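Local coordinates for uncharacterized protein (Thermus thermophilus HB8, PDB 6SCE) that probably acts as a DNA nuclease in Type III CRISPR defence, switched on when it binds cyclic oligoadenylate, at residues Y147-V158 with A170-F181; G186-R194 with L223-H231. All coordinates share one frame; numbering follows the deposited sequence.

Interaction 1: residues Y147-V158 with A170-F181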
# COMPACT_ATOMS: atom_id res chain seq x y z
N TYR A 147 3.67 20.22 -3.17
CA TYR A 147 4.02 19.29 -2.08
C TYR A 147 4.75 19.97 -0.93
O TYR A 147 4.41 19.78 0.24
CB TYR A 147 4.94 18.19 -2.58
CG TYR A 147 4.36 17.18 -3.56
CD1 TYR A 147 3.02 17.21 -3.96
CD2 TYR A 147 5.17 16.17 -4.08
CE1 TYR A 147 2.52 16.25 -4.84
CE2 TYR A 147 4.68 15.21 -4.96
CZ TYR A 147 3.35 15.25 -5.33
OH TYR A 147 2.86 14.28 -6.20
N LEU A 148 5.80 20.72 -1.25
CA LEU A 148 6.69 21.19 -0.19
C LEU A 148 6.13 22.42 0.52
O LEU A 148 6.03 22.46 1.76
CB LEU A 148 8.07 21.45 -0.73
CG LEU A 148 8.72 20.26 -1.41
CD1 LEU A 148 10.12 20.62 -1.82
CD2 LEU A 148 8.72 19.01 -0.53
N GLU A 149 5.71 23.41 -0.25
CA GLU A 149 5.14 24.61 0.34
C GLU A 149 3.97 24.30 1.28
O GLU A 149 3.96 24.77 2.42
CB GLU A 149 4.75 25.61 -0.76
CG GLU A 149 4.21 26.93 -0.25
CD GLU A 149 2.78 26.84 0.31
OE1 GLU A 149 1.93 26.11 -0.28
OE2 GLU A 149 2.49 27.51 1.33
N PRO A 150 2.97 23.53 0.83
CA PRO A 150 1.88 23.29 1.79
C PRO A 150 2.26 22.49 3.03
O PRO A 150 1.54 22.54 4.01
CB PRO A 150 0.84 22.49 0.97
CG PRO A 150 1.60 21.93 -0.16
CD PRO A 150 2.64 22.98 -0.49
N LEU A 151 3.34 21.71 2.98
CA LEU A 151 3.80 20.97 4.15
C LEU A 151 4.74 21.82 5.04
O LEU A 151 5.27 21.32 6.02
CB LEU A 151 4.55 19.71 3.72
CG LEU A 151 3.75 18.54 3.11
CD1 LEU A 151 4.69 17.51 2.51
CD2 LEU A 151 2.85 17.90 4.13
N GLY A 152 4.98 23.07 4.67
CA GLY A 152 5.85 23.97 5.43
C GLY A 152 7.33 23.63 5.32
O GLY A 152 8.12 23.93 6.21
N GLU A 153 7.72 22.99 4.22
CA GLU A 153 9.10 22.57 4.04
C GLU A 153 9.81 23.61 3.22
O GLU A 153 9.50 23.80 2.03
CB GLU A 153 9.20 21.22 3.31
CG GLU A 153 8.59 20.04 4.05
CD GLU A 153 9.38 19.60 5.28
OE1 GLU A 153 10.55 19.99 5.46
OE2 GLU A 153 8.80 18.86 6.09
N ALA A 154 10.79 24.28 3.84
CA ALA A 154 11.66 25.16 3.10
C ALA A 154 12.62 24.33 2.26
O ALA A 154 12.95 23.19 2.58
CB ALA A 154 12.42 26.11 4.04
N TRP A 155 13.06 24.90 1.16
CA TRP A 155 13.93 24.18 0.27
C TRP A 155 14.82 25.12 -0.49
O TRP A 155 14.52 26.30 -0.60
CB TRP A 155 13.09 23.34 -0.68
CG TRP A 155 12.13 24.16 -1.46
CD1 TRP A 155 10.92 24.62 -1.04
CD2 TRP A 155 12.32 24.64 -2.76
NE1 TRP A 155 10.33 25.34 -2.02
CE2 TRP A 155 11.17 25.39 -3.10
CE3 TRP A 155 13.34 24.51 -3.69
CZ2 TRP A 155 11.02 26.00 -4.31
CZ3 TRP A 155 13.18 25.12 -4.91
CH2 TRP A 155 12.03 25.86 -5.21
N GLU A 156 15.91 24.58 -0.99
CA GLU A 156 16.83 25.31 -1.85
C GLU A 156 17.41 24.39 -2.90
O GLU A 156 17.68 23.20 -2.63
CB GLU A 156 17.94 25.94 -1.02
CG GLU A 156 18.73 24.94 -0.21
CD GLU A 156 19.72 25.62 0.70
OE1 GLU A 156 20.93 25.31 0.58
OE2 GLU A 156 19.27 26.49 1.49
N ARG A 157 17.61 24.94 -4.09
CA ARG A 157 18.09 24.17 -5.21
C ARG A 157 19.55 23.79 -5.01
O ARG A 157 20.35 24.59 -4.54
CB ARG A 157 17.93 24.92 -6.52
CG ARG A 157 16.47 25.16 -6.96
CD ARG A 157 15.86 23.89 -7.52
NE ARG A 157 16.59 23.46 -8.71
CZ ARG A 157 16.36 23.89 -9.94
NH1 ARG A 157 15.38 24.76 -10.19
NH2 ARG A 157 17.11 23.44 -10.93
N VAL A 158 19.87 22.56 -5.38
CA VAL A 158 21.24 22.07 -5.25
C VAL A 158 21.52 21.25 -6.46
O VAL A 158 20.60 20.82 -7.17
CB VAL A 158 21.48 21.21 -3.99
CG1 VAL A 158 21.37 22.06 -2.74
CG2 VAL A 158 20.52 20.01 -3.95
N ALA A 170 17.16 19.17 -8.37
CA ALA A 170 17.15 18.74 -6.98
C ALA A 170 17.05 19.88 -6.00
O ALA A 170 17.41 21.03 -6.29
CB ALA A 170 18.38 17.89 -6.68
N ALA A 171 16.51 19.56 -4.83
CA ALA A 171 16.39 20.53 -3.75
C ALA A 171 16.78 19.89 -2.43
O ALA A 171 16.42 18.76 -2.15
CB ALA A 171 14.98 21.03 -3.64
N ARG A 172 17.50 20.64 -1.62
CA ARG A 172 17.75 20.27 -0.26
C ARG A 172 16.70 20.92 0.61
O ARG A 172 16.27 22.03 0.36
CB ARG A 172 19.15 20.74 0.13
CG ARG A 172 19.59 20.25 1.47
CD ARG A 172 21.04 20.64 1.72
NE ARG A 172 21.16 22.05 2.03
CZ ARG A 172 20.99 22.57 3.25
NH1 ARG A 172 20.68 21.79 4.29
NH2 ARG A 172 21.12 23.88 3.43
N LEU A 173 16.24 20.19 1.61
CA LEU A 173 15.28 20.69 2.57
C LEU A 173 16.03 20.89 3.88
O LEU A 173 16.31 19.92 4.60
CB LEU A 173 14.13 19.70 2.76
CG LEU A 173 13.03 19.69 1.70
CD1 LEU A 173 13.56 19.54 0.30
CD2 LEU A 173 12.07 18.54 2.02
N PRO A 174 16.35 22.15 4.21
CA PRO A 174 17.19 22.34 5.41
C PRO A 174 16.56 21.75 6.67
O PRO A 174 17.29 21.30 7.54
CB PRO A 174 17.33 23.86 5.49
CG PRO A 174 17.30 24.28 4.04
CD PRO A 174 16.19 23.42 3.47
N GLY A 175 15.23 21.71 6.75
CA GLY A 175 14.53 21.07 7.86
C GLY A 175 14.44 19.55 7.84
O GLY A 175 13.79 18.97 8.70
N ARG A 176 15.03 18.89 6.83
CA ARG A 176 14.94 17.43 6.71
C ARG A 176 16.28 16.88 6.38
O ARG A 176 16.63 16.72 5.21
CB ARG A 176 13.97 17.00 5.61
CG ARG A 176 12.55 17.48 5.78
CD ARG A 176 11.64 16.38 6.22
NE ARG A 176 10.58 16.90 7.06
CZ ARG A 176 9.80 16.14 7.82
NH1 ARG A 176 9.95 14.82 7.84
NH2 ARG A 176 8.86 16.72 8.56
N GLU A 177 17.03 16.54 7.42
CA GLU A 177 18.37 15.98 7.29
C GLU A 177 18.30 14.63 6.56
O GLU A 177 17.33 13.91 6.71
CB GLU A 177 18.91 15.80 8.72
CG GLU A 177 20.33 15.30 8.85
CD GLU A 177 20.71 15.05 10.31
OE1 GLU A 177 19.87 15.32 11.20
OE2 GLU A 177 21.85 14.58 10.55
N GLY A 178 19.30 14.31 5.77
CA GLY A 178 19.50 12.92 5.31
C GLY A 178 18.99 12.58 3.92
O GLY A 178 19.20 11.47 3.43
N GLY A 179 18.33 13.53 3.27
CA GLY A 179 17.81 13.29 1.94
C GLY A 179 17.89 14.49 1.04
O GLY A 179 18.08 15.64 1.49
N VAL A 180 17.79 14.22 -0.26
CA VAL A 180 17.67 15.25 -1.28
C VAL A 180 16.40 14.96 -2.08
O VAL A 180 16.21 13.81 -2.45
CB VAL A 180 18.87 15.22 -2.25
CG1 VAL A 180 18.80 16.38 -3.24
CG2 VAL A 180 20.18 15.27 -1.48
N PHE A 181 15.59 15.98 -2.35
CA PHE A 181 14.37 15.81 -3.12
C PHE A 181 14.70 16.03 -4.58
O PHE A 181 15.10 17.15 -4.97
CB PHE A 181 13.35 16.85 -2.65
CG PHE A 181 12.00 16.70 -3.30
CD1 PHE A 181 11.16 15.69 -2.89
CD2 PHE A 181 11.58 17.59 -4.29
CE1 PHE A 181 9.90 15.52 -3.46
CE2 PHE A 181 10.32 17.43 -4.86
CZ PHE A 181 9.49 16.40 -4.45
O HOH W 1 13.05 22.30 5.00
O HOH W 2 18.85 21.39 -9.16
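Arg172 presents the edge of its guanidinium to Glu156, NH2 donating to OE1 at 3.2 Å, tilted slightly from the guanidinium plane, but the carboxylate is met from above, its plane standing 84° from the guanidinium. Arg157 has Ala170 O near its plane, and in plane a water that accepts from NE and Ala170 N and donates to Val158 O; its NH1 goes to Glu141. The indole of Trp155 has Glu153 O in plane at its edge, while its CE3 reaches Ala171 CB at 3.8 Å. With CG between the backbone N and the carbonyl carbon (chi1 57°), the indole packs on Leu140 and Ala144 of helix 140-148.

The backbones form the antiparallel hairpin at the margin of the six-stranded sheet: Glu156 N to Arg172 O is 2.9 Å and Arg172 N to Glu156 O 2.8 Å. Deeper in, Leu148 CD1 packs 4.2 Å from both Leu173 CD1 and Phe181 CD2. At the bend, Arg176 NE crosses to Glu153 OE2 at 2.8 Å, a salt bridge whose hydrogen bond is weak (124° at the hydrogen).

OE2 also pairs with Arg218, and two arginines beside one buried carboxylate would probably hold it ionised.

Interaction 2: residues G186-R194 with L223-H231; sequences GLPYWYWVR and LCLPVVPYH. With nucleotides of chain B.
Trp192, Val227 and Cys224 have the most surface covered where strands 187-192 and 225-229 run parallel as the two strands of a beta-alpha-beta unit, connected through helix 206-220. Trp192 N donates to Val227 O at 2.9 Å, nearly in line with the carbonyl, and Val227 N answers to Trp190 O.

The indole of Trp192, with CG anti to the backbone N (chi1 170°), is covered on both faces. Val228 CG1 makes a CH-pi contact 4.0 Å from the centroid of the five-membered ring, and on the opposite face Arg194 NH2 sits 3.5 Å above the plane, over the ring centre, while donating to Val193 O. At the rim, NE1 donates to His231 NE2 at 3.1 Å with 154° at the hydrogen; His231 ND1 is bonded to Lys202 O. A leucine in place of Trp192 would probably leave His231 NE2 without this donor and Arg194 without the ring beneath its guanidinium.

Val227 touches two tyrosines with its two methyls: CG1 lies 3.6 Å from Tyr191 CD2, and CG2 meets the edge of the Tyr189 ring. Just ahead of strand 225-229, Cys224 SG packs 4.0 Å from Trp190 CB. Leu223, one residue earlier, reaches the bound nucleotide, its CD2 3.5 Å from C4 of A2 of chain B.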
# COMPACT_ATOMS: atom_id res chain seq x y z
N GLY A 186 9.64 14.56 -14.55
CA GLY A 186 8.29 14.67 -14.02
C GLY A 186 7.95 13.83 -12.81
O GLY A 186 6.80 13.87 -12.37
N LEU A 187 8.91 13.08 -12.26
CA LEU A 187 8.65 12.23 -11.12
C LEU A 187 9.55 12.56 -9.93
O LEU A 187 10.70 13.03 -10.13
CB LEU A 187 8.82 10.76 -11.51
CG LEU A 187 7.87 10.18 -12.56
CD1 LEU A 187 8.31 8.75 -12.81
CD2 LEU A 187 6.45 10.27 -12.05
N PRO A 188 9.01 12.39 -8.70
CA PRO A 188 9.74 12.71 -7.49
C PRO A 188 10.48 11.51 -6.92
O PRO A 188 9.97 10.39 -6.94
CB PRO A 188 8.63 13.13 -6.53
CG PRO A 188 7.49 12.25 -6.94
CD PRO A 188 7.63 11.96 -8.39
N TYR A 189 11.64 11.82 -6.34
CA TYR A 189 12.53 10.85 -5.70
C TYR A 189 13.07 11.49 -4.43
O TYR A 189 13.33 12.68 -4.40
CB TYR A 189 13.70 10.50 -6.63
CG TYR A 189 13.27 9.94 -7.96
CD1 TYR A 189 12.89 10.78 -8.99
CD2 TYR A 189 13.24 8.58 -8.18
CE1 TYR A 189 12.48 10.29 -10.21
CE2 TYR A 189 12.85 8.06 -9.41
CZ TYR A 189 12.46 8.92 -10.42
OH TYR A 189 12.04 8.41 -11.62
N TRP A 190 13.18 10.70 -3.37
CA TRP A 190 13.75 11.14 -2.10
C TRP A 190 15.03 10.28 -1.97
O TRP A 190 14.96 9.07 -1.87
CB TRP A 190 12.77 10.89 -0.98
CG TRP A 190 13.15 11.35 0.40
CD1 TRP A 190 13.11 10.62 1.54
CD2 TRP A 190 13.62 12.65 0.78
NE1 TRP A 190 13.52 11.37 2.63
CE2 TRP A 190 13.85 12.62 2.18
CE3 TRP A 190 13.88 13.83 0.08
CZ2 TRP A 190 14.31 13.72 2.89
CZ3 TRP A 190 14.35 14.94 0.79
CH2 TRP A 190 14.55 14.88 2.18
N TYR A 191 16.16 10.95 -2.07
CA TYR A 191 17.45 10.29 -2.27
C TYR A 191 18.32 10.49 -1.03
O TYR A 191 18.57 11.60 -0.60
CB TYR A 191 18.09 10.87 -3.51
CG TYR A 191 19.41 10.26 -3.92
CD1 TYR A 191 20.62 10.75 -3.42
CD2 TYR A 191 19.46 9.23 -4.84
CE1 TYR A 191 21.84 10.21 -3.82
CE2 TYR A 191 20.69 8.69 -5.23
CZ TYR A 191 21.86 9.21 -4.73
OH TYR A 191 23.05 8.65 -5.14
N TRP A 192 18.77 9.37 -0.49
CA TRP A 192 19.49 9.31 0.80
C TRP A 192 20.90 9.86 0.61
O TRP A 192 21.61 9.45 -0.30
CB TRP A 192 19.51 7.86 1.24
CG TRP A 192 20.36 7.39 2.42
CD1 TRP A 192 21.72 7.34 2.47
CD2 TRP A 192 19.88 6.81 3.64
NE1 TRP A 192 22.12 6.79 3.67
CE2 TRP A 192 21.01 6.45 4.40
CE3 TRP A 192 18.62 6.55 4.16
CZ2 TRP A 192 20.91 5.84 5.68
CZ3 TRP A 192 18.51 5.97 5.41
CH2 TRP A 192 19.66 5.62 6.16
N VAL A 193 21.27 10.80 1.46
CA VAL A 193 22.62 11.36 1.45
C VAL A 193 23.11 11.41 2.90
O VAL A 193 22.33 11.63 3.84
CB VAL A 193 22.68 12.77 0.82
CG1 VAL A 193 22.43 12.68 -0.68
CG2 VAL A 193 21.71 13.73 1.48
N ARG A 194 24.38 11.13 3.07
CA ARG A 194 25.00 11.22 4.40
C ARG A 194 26.27 12.02 4.15
O ARG A 194 27.34 11.44 4.04
CB ARG A 194 25.31 9.84 4.95
CG ARG A 194 24.12 9.06 5.47
CD ARG A 194 23.37 9.85 6.53
NE ARG A 194 22.29 9.10 7.18
CZ ARG A 194 21.01 9.06 6.78
NH1 ARG A 194 20.14 8.35 7.49
NH2 ARG A 194 20.58 9.70 5.67
N LEU A 223 3.97 7.68 -5.18
CA LEU A 223 4.96 7.09 -6.08
C LEU A 223 6.35 7.67 -5.93
O LEU A 223 7.22 7.40 -6.74
CB LEU A 223 4.47 7.02 -7.52
CG LEU A 223 4.04 8.25 -8.26
CD1 LEU A 223 5.19 9.23 -8.29
CD2 LEU A 223 3.59 7.87 -9.67
N CYS A 224 6.57 8.47 -4.89
CA CYS A 224 7.89 9.00 -4.61
C CYS A 224 8.80 7.83 -4.20
O CYS A 224 8.57 7.18 -3.19
CB CYS A 224 7.82 10.02 -3.50
SG CYS A 224 9.43 10.82 -3.15
N LEU A 225 9.82 7.57 -4.99
CA LEU A 225 10.69 6.43 -4.73
C LEU A 225 11.77 6.80 -3.69
O LEU A 225 12.49 7.76 -3.89
CB LEU A 225 11.36 6.04 -6.05
CG LEU A 225 12.15 4.75 -6.03
CD1 LEU A 225 11.28 3.56 -5.70
CD2 LEU A 225 12.80 4.58 -7.39
N PRO A 226 11.87 6.05 -2.58
CA PRO A 226 12.98 6.27 -1.65
C PRO A 226 14.21 5.55 -2.20
O PRO A 226 14.25 4.31 -2.23
CB PRO A 226 12.50 5.61 -0.35
CG PRO A 226 11.10 5.12 -0.62
CD PRO A 226 11.01 4.96 -2.11
N VAL A 227 15.18 6.32 -2.63
CA VAL A 227 16.37 5.77 -3.27
C VAL A 227 17.49 5.83 -2.26
O VAL A 227 17.78 6.90 -1.75
CB VAL A 227 16.76 6.56 -4.51
CG1 VAL A 227 18.00 5.93 -5.16
CG2 VAL A 227 15.62 6.62 -5.52
N VAL A 228 18.06 4.67 -1.91
CA VAL A 228 19.04 4.60 -0.85
C VAL A 228 20.32 3.91 -1.33
O VAL A 228 20.32 2.69 -1.54
CB VAL A 228 18.49 3.88 0.38
CG1 VAL A 228 19.60 3.69 1.44
CG2 VAL A 228 17.37 4.70 0.99
N PRO A 229 21.37 4.70 -1.59
CA PRO A 229 22.66 4.09 -1.99
C PRO A 229 23.29 3.50 -0.75
O PRO A 229 23.45 4.20 0.26
CB PRO A 229 23.46 5.25 -2.55
CG PRO A 229 22.45 6.32 -2.84
CD PRO A 229 21.43 6.16 -1.76
N TYR A 230 23.55 2.20 -0.79
CA TYR A 230 24.00 1.52 0.40
C TYR A 230 25.44 1.94 0.75
O TYR A 230 26.20 2.42 -0.10
CB TYR A 230 23.82 0.00 0.29
CG TYR A 230 24.57 -0.71 -0.80
CD1 TYR A 230 25.92 -0.98 -0.68
CD2 TYR A 230 23.91 -1.18 -1.95
CE1 TYR A 230 26.60 -1.66 -1.68
CE2 TYR A 230 24.58 -1.87 -2.94
CZ TYR A 230 25.93 -2.11 -2.80
OH TYR A 230 26.61 -2.79 -3.79
N HIS A 231 25.76 1.77 2.02
CA HIS A 231 27.02 2.26 2.61
C HIS A 231 28.16 1.25 2.36
O HIS A 231 28.56 0.51 3.26
CB HIS A 231 26.82 2.46 4.10
CG HIS A 231 26.01 3.67 4.44
ND1 HIS A 231 25.81 4.09 5.74
CD2 HIS A 231 25.34 4.56 3.66
CE1 HIS A 231 25.07 5.18 5.75
NE2 HIS A 231 24.77 5.49 4.50
P A B 2 -4.71 9.60 -6.28
OP1 A B 2 -3.93 10.12 -5.11
OP2 A B 2 -5.55 10.50 -7.14
O5' A B 2 -3.67 8.85 -7.24
C5' A B 2 -4.11 8.47 -8.56
C4' A B 2 -2.96 7.84 -9.31
O4' A B 2 -1.95 8.85 -9.55
C3' A B 2 -2.25 6.69 -8.60
O3' A B 2 -1.93 5.64 -9.51
C2' A B 2 -0.96 7.33 -8.10
O2' A B 2 0.10 6.40 -8.01
C1' A B 2 -0.69 8.35 -9.19
N9 A B 2 0.19 9.43 -8.82
C8 A B 2 0.50 9.87 -7.55
N7 A B 2 1.39 10.83 -7.55
C5 A B 2 1.70 11.02 -8.88
C6 A B 2 2.59 11.90 -9.53
N6 A B 2 3.42 12.72 -8.89
N1 A B 2 2.62 11.86 -10.89
C2 A B 2 1.86 10.96 -11.51
N3 A B 2 0.99 10.08 -11.01
C4 A B 2 0.97 10.16 -9.67
O HOH W 3 9.08 8.38 -8.55

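Interaction 1 and interaction 2 occupy successive parts of one mixed sheet, their centres about 13 Å apart, and they meet where strands 179-184 and 187-192 pair: Val180 N lies 2.8 Å from Tyr191 O, and Gly178 O 2.9 Å from Val193 N, both probable hydrogen bonds. Interaction 1 is partly buried and builds the antiparallel margin, where strand 156-158 is outermost, and there two ion pairs and bridging waters accompany apolar packing around Leu148, Leu173 and Phe181. Interaction 2 is buried and builds the parallel part further in, where aromatic rings, valines and prolines dominate and the one side-chain hydrogen bond between the two segments joins Trp192 to His231. Helix 206-220 packs against both.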